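Local structure of putative cytochrome P450 hydroxylase (Chondromyces apiculatus DSM 436, 6GMF) at residues T26-R31 with V40-D45; L117-R122 with L361-D366; L146-E151 with A187-V192; Q368-E373 with P389-V394. The protein is a haem-containing cytochrome P450 monooxygenase that probably uses molecular oxygen to hydroxylate terpenes. All blocks are in the same frame, centred on the assembly; numbering follows the deposited sequence. Where two conformers were deposited one is given.

Contact 1 of 4, residues T26-R31 with V40-D45; sequences TSAVGR and VGRYQD
Val40 meets the carbonyl of Ala28, whose O lies 3.9 Å from Val40 CG1 and close to the valine CA. Gly41 adds no side chain; its N makes a weak bond to a water that also binds Ser27 O at 2.8 Å. The main side chain is that of Arg42. Its CG is anti to the carbonyl carbon (chi1 -59°) and the extended chain carries NE out beside Ser27; the guanidinium lies flat against the Ser27-Ala28 peptide, with Ser27 C and Ala28 N each 3.4 Å above its plane, toward the rim of one face. NE is held by the carbonyl of Arg24. Replacing Arg42 with an alanine would probably uncover this peptide and leave Arg24 O without this donor. Asp45, a turn further on, brings OD2 to 3.7 Å from Ala28 CB. A second water joins OD2, at 2.7 Å, to Ala28 O and takes the N-H of Arg42. Two waters thus replace direct polar bonds. Arg42 is the N-cap residue of helix 43-51, and the contact packs the crossing from helix 16-26 into edge strand 29-31 against the step from its antiparallel neighbour 38-40 into helix 43-51, at the mixed five-stranded sheet of this P450.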
loop_
_atom_site.group_PDB
_atom_site.type_symbol
_atom_site.label_atom_id
_atom_site.label_comp_id
_atom_site.label_asym_id
_atom_site.label_seq_id
_atom_site.Cartn_x
_atom_site.Cartn_y
_atom_site.Cartn_z
ATOM N N THR A 26 15.446 -22.044 -6.812
ATOM C CA THR A 26 15.294 -22.777 -8.079
ATOM C C THR A 26 15.701 -21.952 -9.301
ATOM O O THR A 26 16.422 -22.451 -10.155
ATOM C CB THR A 26 13.842 -23.211 -8.281
ATOM O OG1 THR A 26 13.480 -24.022 -7.171
ATOM C CG2 THR A 26 13.624 -23.968 -9.575
ATOM N N SER A 27 15.213 -20.710 -9.398
ATOM C CA SER A 27 15.365 -19.943 -10.617
ATOM C C SER A 27 15.189 -18.444 -10.350
ATOM O O SER A 27 14.427 -18.049 -9.455
ATOM C CB SER A 27 14.370 -20.409 -11.642
ATOM O OG SER A 27 14.492 -19.632 -12.819
ATOM N N ALA A 28 15.900 -17.642 -11.144
ATOM C CA ALA A 28 15.785 -16.190 -11.161
ATOM C C ALA A 28 14.371 -15.774 -11.557
ATOM O O ALA A 28 13.915 -14.669 -11.172
ATOM C CB ALA A 28 16.805 -15.564 -12.086
ATOM N N VAL A 29 13.718 -16.586 -12.390
ATOM C CA VAL A 29 12.411 -16.293 -12.927
ATOM C C VAL A 29 11.473 -17.494 -12.759
ATOM O O VAL A 29 11.854 -18.627 -13.049
ATOM C CB VAL A 29 12.554 -15.898 -14.407
ATOM C CG1 VAL A 29 11.209 -15.535 -14.990
ATOM C CG2 VAL A 29 13.555 -14.763 -14.562
ATOM N N GLY A 30 10.240 -17.212 -12.326
ATOM C CA GLY A 30 9.114 -18.135 -12.240
ATOM C C GLY A 30 7.978 -17.665 -13.127
ATOM O O GLY A 30 8.023 -16.556 -13.684
ATOM N N ARG A 31 7.010 -18.551 -13.367
ATOM C CA ARG A 31 5.898 -18.272 -14.283
ATOM C C ARG A 31 4.611 -18.608 -13.542
ATOM O O ARG A 31 4.533 -19.693 -12.978
ATOM C CB ARG A 31 6.043 -19.092 -15.568
ATOM C CG ARG A 31 4.941 -18.892 -16.605
ATOM C CD ARG A 31 5.064 -19.864 -17.784
ATOM N NE ARG A 31 5.532 -19.242 -19.019
ATOM C CZ ARG A 31 4.736 -18.757 -19.970
ATOM N NH1 ARG A 31 3.425 -18.925 -19.892
ATOM N NH2 ARG A 31 5.249 -18.100 -20.992
ATOM N N VAL A 40 9.828 -12.520 -10.373
ATOM C CA VAL A 40 11.230 -12.402 -10.051
ATOM C C VAL A 40 11.346 -12.310 -8.530
ATOM O O VAL A 40 10.753 -11.443 -7.977
ATOM C CB VAL A 40 11.824 -11.164 -10.736
ATOM C CG1 VAL A 40 13.271 -10.923 -10.362
ATOM C CG2 VAL A 40 11.666 -11.299 -12.239
ATOM N N GLY A 41 12.089 -13.234 -7.916
ATOM C CA GLY A 41 12.083 -13.403 -6.458
ATOM C C GLY A 41 13.332 -12.986 -5.708
ATOM O O GLY A 41 13.208 -12.695 -4.518
ATOM N N ARG A 42 14.513 -12.998 -6.334
ATOM C CA ARG A 42 15.766 -12.686 -5.597
ATOM C C ARG A 42 15.919 -11.179 -5.436
ATOM O O ARG A 42 15.690 -10.433 -6.370
ATOM C CB ARG A 42 16.969 -13.308 -6.302
ATOM C CG ARG A 42 16.864 -14.818 -6.419
ATOM C CD ARG A 42 17.871 -15.444 -7.375
ATOM N NE ARG A 42 17.734 -16.887 -7.421
ATOM C CZ ARG A 42 18.258 -17.628 -8.380
ATOM N NH1 ARG A 42 19.006 -17.032 -9.296
ATOM N NH2 ARG A 42 17.991 -18.925 -8.426
ATOM N N TYR A 43 16.380 -10.741 -4.248
ATOM C CA TYR A 43 16.580 -9.339 -3.924
ATOM C C TYR A 43 17.361 -8.582 -5.015
ATOM O O TYR A 43 16.910 -7.529 -5.487
ATOM C CB TYR A 43 17.268 -9.192 -2.556
ATOM C CG TYR A 43 17.417 -7.748 -2.145
ATOM C CD1 TYR A 43 18.450 -6.966 -2.638
ATOM C CD2 TYR A 43 16.481 -7.140 -1.323
ATOM C CE1 TYR A 43 18.564 -5.627 -2.305
ATOM C CE2 TYR A 43 16.593 -5.805 -0.966
ATOM C CZ TYR A 43 17.632 -5.035 -1.470
ATOM O OH TYR A 43 17.713 -3.725 -1.132
ATOM N N GLN A 44 18.529 -9.097 -5.431
ATOM C CA GLN A 44 19.358 -8.334 -6.388
ATOM C C GLN A 44 18.637 -8.193 -7.736
ATOM O O GLN A 44 18.775 -7.176 -8.444
ATOM C CB GLN A 44 20.696 -9.048 -6.571
ATOM C CG GLN A 44 21.593 -8.986 -5.339
ATOM C CD GLN A 44 21.964 -7.570 -4.954
ATOM O OE1 GLN A 44 22.340 -6.756 -5.796
ATOM N NE2 GLN A 44 21.851 -7.245 -3.669
ATOM N N ASP A 45 17.871 -9.216 -8.067
ATOM C CA ASP A 45 17.181 -9.233 -9.348
ATOM C C ASP A 45 15.980 -8.290 -9.302
ATOM O O ASP A 45 15.725 -7.586 -10.255
ATOM C CB ASP A 45 16.756 -10.637 -9.707
ATOM C CG ASP A 45 17.904 -11.589 -9.960
ATOM O OD1 ASP A 45 19.014 -11.078 -10.298
ATOM O OD2 ASP A 45 17.679 -12.822 -9.806
HETATM O O HOH W 1 13.690 -15.824 -7.996
HETATM O O HOH W 2 15.196 -13.599 -9.107
#

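Contact 2 of 4, residues L117-R122 with L361-D366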
loop_
_atom_site.group_PDB
_atom_site.type_symbol
_atom_site.label_atom_id
_atom_site.label_comp_id
_atom_site.label_asym_id
_atom_site.label_seq_id
_atom_site.Cartn_x
_atom_site.Cartn_y
_atom_site.Cartn_z
ATOM N N LEU A 117 -10.778 6.479 17.199
ATOM C CA LEU A 117 -11.015 5.071 16.813
ATOM C C LEU A 117 -10.875 4.187 18.050
ATOM O O LEU A 117 -11.676 3.309 18.214
ATOM C CB LEU A 117 -10.045 4.671 15.702
ATOM C CG LEU A 117 -10.302 5.373 14.377
ATOM C CD1 LEU A 117 -9.205 5.066 13.393
ATOM C CD2 LEU A 117 -11.645 4.959 13.800
ATOM N N VAL A 118 -9.890 4.451 18.893
ATOM C CA VAL A 118 -9.732 3.612 20.112
ATOM C C VAL A 118 -10.861 3.931 21.090
ATOM O O VAL A 118 -11.310 3.035 21.734
ATOM C CB VAL A 118 -8.328 3.706 20.724
ATOM C CG1 VAL A 118 -8.241 2.924 22.017
ATOM C CG2 VAL A 118 -7.317 3.166 19.732
ATOM N N ASP A 119 -11.390 5.154 21.087
ATOM C CA ASP A 119 -12.561 5.476 21.944
ATOM C C ASP A 119 -13.741 4.561 21.597
ATOM O O ASP A 119 -14.454 4.244 22.477
ATOM C CB ASP A 119 -12.961 6.945 21.803
ATOM C CG ASP A 119 -12.024 7.896 22.517
ATOM O OD1 ASP A 119 -11.168 7.424 23.232
ATOM O OD2 ASP A 119 -12.132 9.090 22.273
ATOM N N GLY A 120 -13.939 4.218 20.328
ATOM C CA GLY A 120 -15.013 3.302 19.931
ATOM C C GLY A 120 -14.828 1.899 20.477
ATOM O O GLY A 120 -15.769 1.152 20.395
ATOM N N LEU A 121 -13.661 1.580 21.040
ATOM C CA LEU A 121 -13.429 0.240 21.560
ATOM C C LEU A 121 -13.769 0.165 23.074
ATOM O O LEU A 121 -13.740 -0.928 23.651
ATOM C CB LEU A 121 -11.962 -0.127 21.299
ATOM C CG LEU A 121 -11.512 -0.035 19.838
ATOM C CD1 LEU A 121 -10.099 -0.525 19.684
ATOM C CD2 LEU A 121 -12.434 -0.844 18.949
ATOM N N ARG A 122 -13.987 1.302 23.742
ATOM C CA ARG A 122 -14.163 1.318 25.209
ATOM C C ARG A 122 -15.402 0.495 25.576
ATOM O O ARG A 122 -16.429 0.514 24.846
ATOM C CB ARG A 122 -14.284 2.746 25.747
ATOM C CG ARG A 122 -12.970 3.503 25.826
ATOM C CD ARG A 122 -13.193 4.974 26.138
ATOM N NE ARG A 122 -14.070 5.618 25.161
ATOM C CZ ARG A 122 -14.523 6.857 25.279
ATOM N NH1 ARG A 122 -14.038 7.639 26.232
ATOM N NH2 ARG A 122 -15.464 7.299 24.463
ATOM N N LEU A 361 -1.138 0.623 21.281
ATOM C CA LEU A 361 -0.230 -0.030 22.209
ATOM C C LEU A 361 -0.343 0.647 23.569
ATOM O O LEU A 361 -0.226 -0.046 24.583
ATOM C CB LEU A 361 1.209 0.040 21.692
ATOM C CG LEU A 361 1.544 -0.872 20.515
ATOM C CD1 LEU A 361 3.039 -0.904 20.231
ATOM C CD2 LEU A 361 1.012 -2.266 20.722
ATOM N N ALA A 362 -0.494 1.984 23.583
ATOM C CA ALA A 362 -0.556 2.743 24.856
ATOM C C ALA A 362 -1.883 2.473 25.570
ATOM O O ALA A 362 -1.923 2.286 26.769
ATOM C CB ALA A 362 -0.389 4.206 24.597
ATOM N N ARG A 363 -2.991 2.460 24.828
ATOM C CA ARG A 363 -4.304 2.418 25.451
ATOM C C ARG A 363 -4.840 1.005 25.665
ATOM O O ARG A 363 -5.704 0.824 26.491
ATOM C CB ARG A 363 -5.259 3.270 24.626
ATOM C CG ARG A 363 -4.926 4.743 24.751
ATOM C CD ARG A 363 -5.902 5.597 23.996
ATOM N NE ARG A 363 -7.247 5.523 24.542
ATOM C CZ ARG A 363 -8.321 5.988 23.919
ATOM N NH1 ARG A 363 -8.186 6.684 22.800
ATOM N NH2 ARG A 363 -9.519 5.758 24.427
ATOM N N LEU A 364 -4.388 0.012 24.901
ATOM C CA LEU A 364 -4.909 -1.339 25.066
ATOM C C LEU A 364 -3.971 -2.098 26.005
ATOM O O LEU A 364 -2.758 -1.969 25.872
ATOM C CB LEU A 364 -4.986 -2.057 23.716
ATOM C CG LEU A 364 -6.262 -1.885 22.891
ATOM C CD1 LEU A 364 -6.684 -0.439 22.765
ATOM C CD2 LEU A 364 -6.098 -2.501 21.511
ATOM N N GLY A 365 -4.545 -2.898 26.913
ATOM C CA GLY A 365 -3.783 -3.804 27.777
ATOM C C GLY A 365 -3.235 -4.947 26.959
ATOM O O GLY A 365 -2.790 -4.727 25.837
ATOM N N ASP A 366 -3.220 -6.152 27.524
ATOM C CA ASP A 366 -2.852 -7.354 26.814
ATOM C C ASP A 366 -3.715 -7.492 25.558
ATOM O O ASP A 366 -4.955 -7.417 25.637
ATOM C CB ASP A 366 -3.037 -8.601 27.672
ATOM C CG ASP A 366 -2.073 -8.722 28.838
ATOM O OD1 ASP A 366 -1.183 -7.834 28.980
ATOM O OD2 ASP A 366 -2.228 -9.702 29.603
#
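Arg363 and Asp119 are brought together by a bend in Arg363 and by the first torsion of Asp119. In Arg363, CG is anti to the carbonyl carbon and chi3 (65°) turns NE out of the extended line. In Asp119, whose CB points away from helix 346-363, CG swings back beside the backbone N (chi1 -75°). OD1 lies at the edge of the Arg363 guanidinium and receives both terminal nitrogens: NH2 at 2.6 Å, in the guanidinium plane and nearly along the C-O axis of Asp119, and NH1 at 3.1 Å in a weak, bent bond. One face of the guanidinium is covered by Val118, whose CG1 stands 3.6 Å from CZ, over the centre of the group. CG1 also packs on Leu364 CD1 at 3.8 Å. Arg122 folds back over Asp119, its guanidinium face above Asp119 CG, while its NE donates to Asp119 O at 3.0 Å (164°). Arg363 also serves Ala395 O from NE and His115 O from NH1. A methionine in place of this arginine would probably leave Asp119 without its main counter-charge and the carbonyls of Ala395 and His115 without these side-chain donors. OD1 takes both bonds from Arg363, while Arg122 adds only a long-range charge attraction; together they would be expected to stabilise anionic Asp119, which in turn would ease the repulsion between the guanidiniums.

Contact 3 of 4, residues L146-E151 with A187-V192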
loop_
_atom_site.group_PDB
_atom_site.type_symbol
_atom_site.label_atom_id
_atom_site.label_comp_id
_atom_site.label_asym_id
_atom_site.label_seq_id
_atom_site.Cartn_x
_atom_site.Cartn_y
_atom_site.Cartn_z
ATOM N N LEU A 146 -7.937 15.499 1.036
ATOM C CA LEU A 146 -8.599 15.914 -0.202
ATOM C C LEU A 146 -9.736 16.932 -0.020
ATOM O O LEU A 146 -10.379 17.316 -1.001
ATOM C CB LEU A 146 -9.143 14.657 -0.874
ATOM C CG LEU A 146 -8.090 13.764 -1.511
ATOM C CD1 LEU A 146 -8.705 12.432 -1.876
ATOM C CD2 LEU A 146 -7.464 14.423 -2.734
ATOM N N GLY A 147 -10.041 17.348 1.196
ATOM C CA GLY A 147 -11.033 18.356 1.395
ATOM C C GLY A 147 -12.456 17.873 1.161
ATOM O O GLY A 147 -13.314 18.664 0.771
ATOM N N VAL A 148 -12.738 16.596 1.431
ATOM C CA VAL A 148 -14.103 16.050 1.247
ATOM C C VAL A 148 -15.057 16.728 2.246
ATOM O O VAL A 148 -14.732 16.840 3.389
ATOM C CB VAL A 148 -14.111 14.523 1.422
ATOM C CG1 VAL A 148 -15.521 13.967 1.404
ATOM C CG2 VAL A 148 -13.291 13.813 0.361
ATOM N N ALA A 149 -16.218 17.171 1.769
ATOM C CA ALA A 149 -17.231 17.863 2.585
ATOM C C ALA A 149 -17.790 16.863 3.591
ATOM O O ALA A 149 -17.874 15.662 3.313
ATOM C CB ALA A 149 -18.325 18.418 1.700
ATOM N N PRO A 150 -18.125 17.267 4.827
ATOM C CA PRO A 150 -18.560 16.297 5.829
ATOM C C PRO A 150 -19.747 15.459 5.349
ATOM O O PRO A 150 -19.770 14.241 5.653
ATOM C CB PRO A 150 -18.903 17.134 7.060
ATOM C CG PRO A 150 -18.138 18.420 6.822
ATOM C CD PRO A 150 -18.173 18.650 5.322
ATOM N N GLU A 151 -20.633 16.061 4.552
ATOM C CA GLU A 151 -21.862 15.367 4.159
ATOM C C GLU A 151 -21.560 14.376 3.029
ATOM O O GLU A 151 -22.466 13.662 2.587
ATOM C CB GLU A 151 -22.992 16.333 3.780
ATOM C CG GLU A 151 -22.762 17.133 2.512
ATOM C CD GLU A 151 -21.963 18.436 2.657
ATOM O OE1 GLU A 151 -21.443 18.725 3.752
ATOM O OE2 GLU A 151 -21.844 19.157 1.645
ATOM N N ALA A 187 -17.324 12.599 -10.527
ATOM C CA ALA A 187 -18.338 13.628 -10.636
ATOM C C ALA A 187 -18.178 14.587 -9.452
ATOM O O ALA A 187 -18.098 15.813 -9.592
ATOM C CB ALA A 187 -19.700 12.973 -10.692
ATOM N N TYR A 188 -18.032 14.010 -8.263
ATOM C CA TYR A 188 -17.889 14.810 -7.098
ATOM C C TYR A 188 -16.577 15.599 -7.152
ATOM O O TYR A 188 -16.538 16.840 -6.937
ATOM C CB TYR A 188 -17.939 13.932 -5.842
ATOM C CG TYR A 188 -17.619 14.733 -4.599
ATOM C CD1 TYR A 188 -18.454 15.768 -4.208
ATOM C CD2 TYR A 188 -16.482 14.507 -3.828
ATOM C CE1 TYR A 188 -18.188 16.545 -3.092
ATOM C CE2 TYR A 188 -16.204 15.277 -2.707
ATOM C CZ TYR A 188 -17.058 16.303 -2.348
ATOM O OH TYR A 188 -16.803 17.067 -1.245
ATOM N N PHE A 189 -15.462 14.929 -7.431
ATOM C CA PHE A 189 -14.213 15.709 -7.387
ATOM C C PHE A 189 -14.123 16.722 -8.534
ATOM O O PHE A 189 -13.450 17.711 -8.389
ATOM C CB PHE A 189 -13.022 14.761 -7.258
ATOM C CG PHE A 189 -12.786 14.370 -5.836
ATOM C CD1 PHE A 189 -12.163 15.250 -4.971
ATOM C CD2 PHE A 189 -13.190 13.138 -5.375
ATOM C CE1 PHE A 189 -11.980 14.911 -3.639
ATOM C CE2 PHE A 189 -12.954 12.776 -4.061
ATOM C CZ PHE A 189 -12.378 13.675 -3.189
ATOM N N SER A 190 -14.845 16.508 -9.627
ATOM C CA SER A 190 -14.921 17.544 -10.701
ATOM C C SER A 190 -15.538 18.818 -10.118
ATOM O O SER A 190 -15.068 19.928 -10.356
ATOM C CB SER A 190 -15.736 17.082 -11.888
ATOM O OG SER A 190 -15.130 16.003 -12.544
ATOM N N GLU A 191 -16.624 18.631 -9.355
ATOM C CA GLU A 191 -17.357 19.715 -8.787
ATOM C C GLU A 191 -16.452 20.431 -7.784
ATOM O O GLU A 191 -16.417 21.664 -7.757
ATOM C CB GLU A 191 -18.625 19.196 -8.108
ATOM C CG GLU A 191 -19.701 20.248 -7.951
ATOM N N VAL A 192 -15.749 19.632 -6.961
ATOM C CA VAL A 192 -14.835 20.125 -5.936
ATOM C C VAL A 192 -13.765 20.984 -6.620
ATOM O O VAL A 192 -13.430 22.072 -6.139
ATOM C CB VAL A 192 -14.168 18.979 -5.140
ATOM C CG1 VAL A 192 -13.049 19.493 -4.262
ATOM C CG2 VAL A 192 -15.166 18.185 -4.292
#
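Tyr188 reaches from helix 177-198 to Ala149 in the loop that leads from helix 136-145 to helix 153-163. Its CB points at that loop, and with CG anti to the backbone N (chi1 173°) the ring is carried out toward it. CD2 lies over the rim of one face of the neighbouring Phe189 ring, 3.8 Å above its plane. CE2 makes a loose apolar contact with Val148 CG1. Val192 CG2, one helical turn on, touches a face of the tyrosine ring near its rim. At the tip, OH accepts the N-H of Ala149 at 3.1 Å in a nearly straight bond (170°), the nitrogen lying close to the ring plane, and Ala149 CB comes to 3.6 Å from the same OH. Phe189 fills the rest of the contact. Its CZ meets Val148 CG2 at 3.7 Å and its CE1 meets Leu146 CB at 4.0 Å. Leu224 of helix 220-251 and Phe156 of helix 153-163 also touch Phe189. The loop, which leaves its helix through a Schellman motif at Gly147, thus rests on two aromatic side chains: Phe189 packs mainly on apolar groups, with the Leu146 carbonyl in plane at its edge, and the hydroxyl of Tyr188 satisfies one loop amide.

Contact 4 of 4, residues Q368-E373 with P389-V394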
loop_
_atom_site.group_PDB
_atom_site.type_symbol
_atom_site.label_atom_id
_atom_site.label_comp_id
_atom_site.label_asym_id
_atom_site.label_seq_id
_atom_site.Cartn_x
_atom_site.Cartn_y
_atom_site.Cartn_z
ATOM N N GLN A 368 -4.490 -9.938 22.235
ATOM C CA GLN A 368 -4.395 -11.284 21.726
ATOM C C GLN A 368 -5.345 -11.390 20.551
ATOM O O GLN A 368 -6.331 -10.660 20.510
ATOM C CB GLN A 368 -4.800 -12.324 22.763
ATOM C CG GLN A 368 -3.857 -12.386 23.945
ATOM C CD GLN A 368 -3.819 -13.780 24.535
ATOM O OE1 GLN A 368 -4.805 -14.516 24.490
ATOM N NE2 GLN A 368 -2.662 -14.158 25.061
ATOM N N ARG A 369 -5.058 -12.314 19.645
ATOM C CA ARG A 369 -6.003 -12.655 18.642
ATOM C C ARG A 369 -7.047 -13.564 19.278
ATOM O O ARG A 369 -6.752 -14.339 20.166
ATOM C CB ARG A 369 -5.351 -13.320 17.428
ATOM C CG ARG A 369 -4.372 -12.434 16.677
ATOM C CD ARG A 369 -4.214 -12.956 15.259
ATOM N NE ARG A 369 -3.542 -14.259 15.274
ATOM C CZ ARG A 369 -2.229 -14.430 15.149
ATOM N NH1 ARG A 369 -1.397 -13.398 15.291
ATOM N NH2 ARG A 369 -1.766 -15.643 14.855
ATOM N N VAL A 370 -8.258 -13.509 18.754
ATOM C CA VAL A 370 -9.266 -14.511 19.099
ATOM C C VAL A 370 -8.827 -15.861 18.512
ATOM O O VAL A 370 -8.873 -16.892 19.199
ATOM C CB VAL A 370 -10.669 -14.101 18.632
ATOM C CG1 VAL A 370 -11.645 -15.271 18.775
ATOM C CG2 VAL A 370 -11.161 -12.863 19.393
ATOM N N SER A 371 -8.346 -15.839 17.270
ATOM C CA SER A 371 -7.996 -17.034 16.506
ATOM C C SER A 371 -6.485 -17.064 16.247
ATOM O O SER A 371 -5.877 -16.056 15.914
ATOM C CB SER A 371 -8.773 -17.062 15.224
ATOM O OG SER A 371 -8.393 -18.156 14.404
ATOM N N GLN A 372 -5.874 -18.243 16.371
ATOM C CA GLN A 372 -4.452 -18.390 16.030
ATOM C C GLN A 372 -4.312 -18.291 14.509
ATOM O O GLN A 372 -3.345 -17.727 13.999
ATOM C CB GLN A 372 -3.909 -19.719 16.576
ATOM C CG GLN A 372 -2.388 -19.890 16.467
ATOM C CD GLN A 372 -1.950 -20.479 15.149
ATOM O OE1 GLN A 372 -0.815 -20.303 14.689
ATOM N NE2 GLN A 372 -2.851 -21.192 14.517
ATOM N N GLU A 373 -5.278 -18.848 13.784
ATOM C CA GLU A 373 -5.336 -18.787 12.382
ATOM C C GLU A 373 -5.725 -17.366 11.947
ATOM O O GLU A 373 -6.749 -16.832 12.381
ATOM C CB GLU A 373 -6.381 -19.760 11.852
ATOM C CG GLU A 373 -6.423 -19.814 10.348
ATOM C CD GLU A 373 -7.283 -20.933 9.799
ATOM O OE1 GLU A 373 -7.420 -21.975 10.500
ATOM O OE2 GLU A 373 -7.832 -20.763 8.681
ATOM N N PRO A 389 -10.273 -10.297 14.484
ATOM C CA PRO A 389 -10.846 -10.215 15.817
ATOM C C PRO A 389 -9.709 -10.262 16.836
ATOM O O PRO A 389 -8.908 -11.218 16.807
ATOM C CB PRO A 389 -11.787 -11.426 15.866
ATOM C CG PRO A 389 -12.112 -11.708 14.439
ATOM C CD PRO A 389 -10.784 -11.458 13.738
ATOM N N LEU A 390 -9.673 -9.267 17.736
ATOM C CA LEU A 390 -8.724 -9.161 18.796
ATOM C C LEU A 390 -9.407 -9.134 20.178
ATOM O O LEU A 390 -10.503 -8.574 20.353
ATOM C CB LEU A 390 -7.974 -7.839 18.619
ATOM C CG LEU A 390 -6.618 -7.868 17.901
ATOM C CD1 LEU A 390 -6.359 -9.097 17.030
ATOM C CD2 LEU A 390 -6.320 -6.571 17.207
ATOM N N ARG A 391 -8.690 -9.628 21.188
ATOM C CA ARG A 391 -9.123 -9.537 22.563
ATOM C C ARG A 391 -8.214 -8.520 23.252
ATOM O O ARG A 391 -7.003 -8.669 23.198
ATOM C CB ARG A 391 -9.086 -10.941 23.180
ATOM C CG ARG A 391 -9.228 -11.048 24.691
ATOM C CD ARG A 391 -9.235 -12.526 25.104
ATOM N NE ARG A 391 -9.866 -13.407 24.116
ATOM C CZ ARG A 391 -11.182 -13.606 24.007
ATOM N NH1 ARG A 391 -12.015 -13.019 24.852
ATOM N NH2 ARG A 391 -11.667 -14.382 23.050
ATOM N N ALA A 392 -8.808 -7.443 23.793
ATOM C CA ALA A 392 -8.099 -6.487 24.596
ATOM C C ALA A 392 -9.103 -5.570 25.301
ATOM O O ALA A 392 -10.255 -5.414 24.852
ATOM C CB ALA A 392 -7.157 -5.669 23.744
ATOM N N THR A 393 -8.597 -4.951 26.375
ATOM C CA THR A 393 -9.278 -3.984 27.225
ATOM C C THR A 393 -8.748 -2.582 26.942
ATOM O O THR A 393 -7.547 -2.384 26.984
ATOM C CB THR A 393 -8.966 -4.194 28.720
ATOM O OG1 THR A 393 -7.550 -4.147 28.928
ATOM C CG2 THR A 393 -9.477 -5.499 29.278
ATOM N N VAL A 394 -9.650 -1.610 26.790
ATOM C CA VAL A 394 -9.248 -0.243 26.529
ATOM C C VAL A 394 -9.054 0.508 27.853
ATOM O O VAL A 394 -9.786 0.290 28.828
ATOM C CB VAL A 394 -10.277 0.460 25.629
ATOM C CG1 VAL A 394 -9.767 1.799 25.128
ATOM C CG2 VAL A 394 -10.683 -0.432 24.467
HETATM O O HOH W 3 -8.617 -13.583 15.458
#
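Val370 and Pro389 pack at about a right angle beside the bond that joins their backbones. Val370 places CG1 anti to its N (chi1 170°), leaving CG2 beside the N, where it rests 3.9 Å from Pro389 CB. The same methyl lies 4.0 Å from NH2 of Arg391, whose chain is bent at chi3. Val370 N gives a nearly straight bond (178°) to Pro389 O at 3.1 Å, approaching from above the carbonyl plane. A water joins that oxygen to Ser371 N. Arg369 and Leu390 meet where their CA atoms pass closest: Arg369 CG touches Leu390 CD1 at 3.9 Å. The leucine departs from the usual staggered rotamers, and its CB, CG and CD1 all border Gln368 O. Beyond CG, Arg369 bends at chi3 and turns back on its own segment. Its NE donates to Ser371 O at 3.0 Å and its NH2 to Gln372 O at 2.8 Å; Thr250 and Asp251, the latter in a salt bridge, take up the guanidinium from outside. These bonds probably hold the arginine and the loop after the strand in place. Arg391 N donates to Gln368 O at 2.7 Å. Gln368 N returns a bond to Arg391 O, making an antiparallel hydrogen-bonded pair in the small three-stranded sheet, completed by strand 126-128, that corresponds to the beta-3 sheet of cytochromes P450.

How the contacts relate
Contacts 2 and 4 form one continuous region, with centres 12 Å apart: Gly365 N probably bonds to Thr393 O at 3.0 Å, and Val118 CG1 packs on Val394 CG1 at 3.6 Å. Helix 346-363 is followed in the chain by strand 368-369. The other two stand apart. Contact 1 lies across the chain's centre from contacts 2 and 3, about 42 and 44 Å away between centres. Contact 3 approaches the cofactor more closely than contact 1, the Leu146 side chain being about 8 Å from the haem; in contact 1 the side chain of Val40 is about 13 Å from the haem and about 8 Å from that of Arg285, a haem-binding residue. Contacts 2 and 4 lie away from the haem-binding residues.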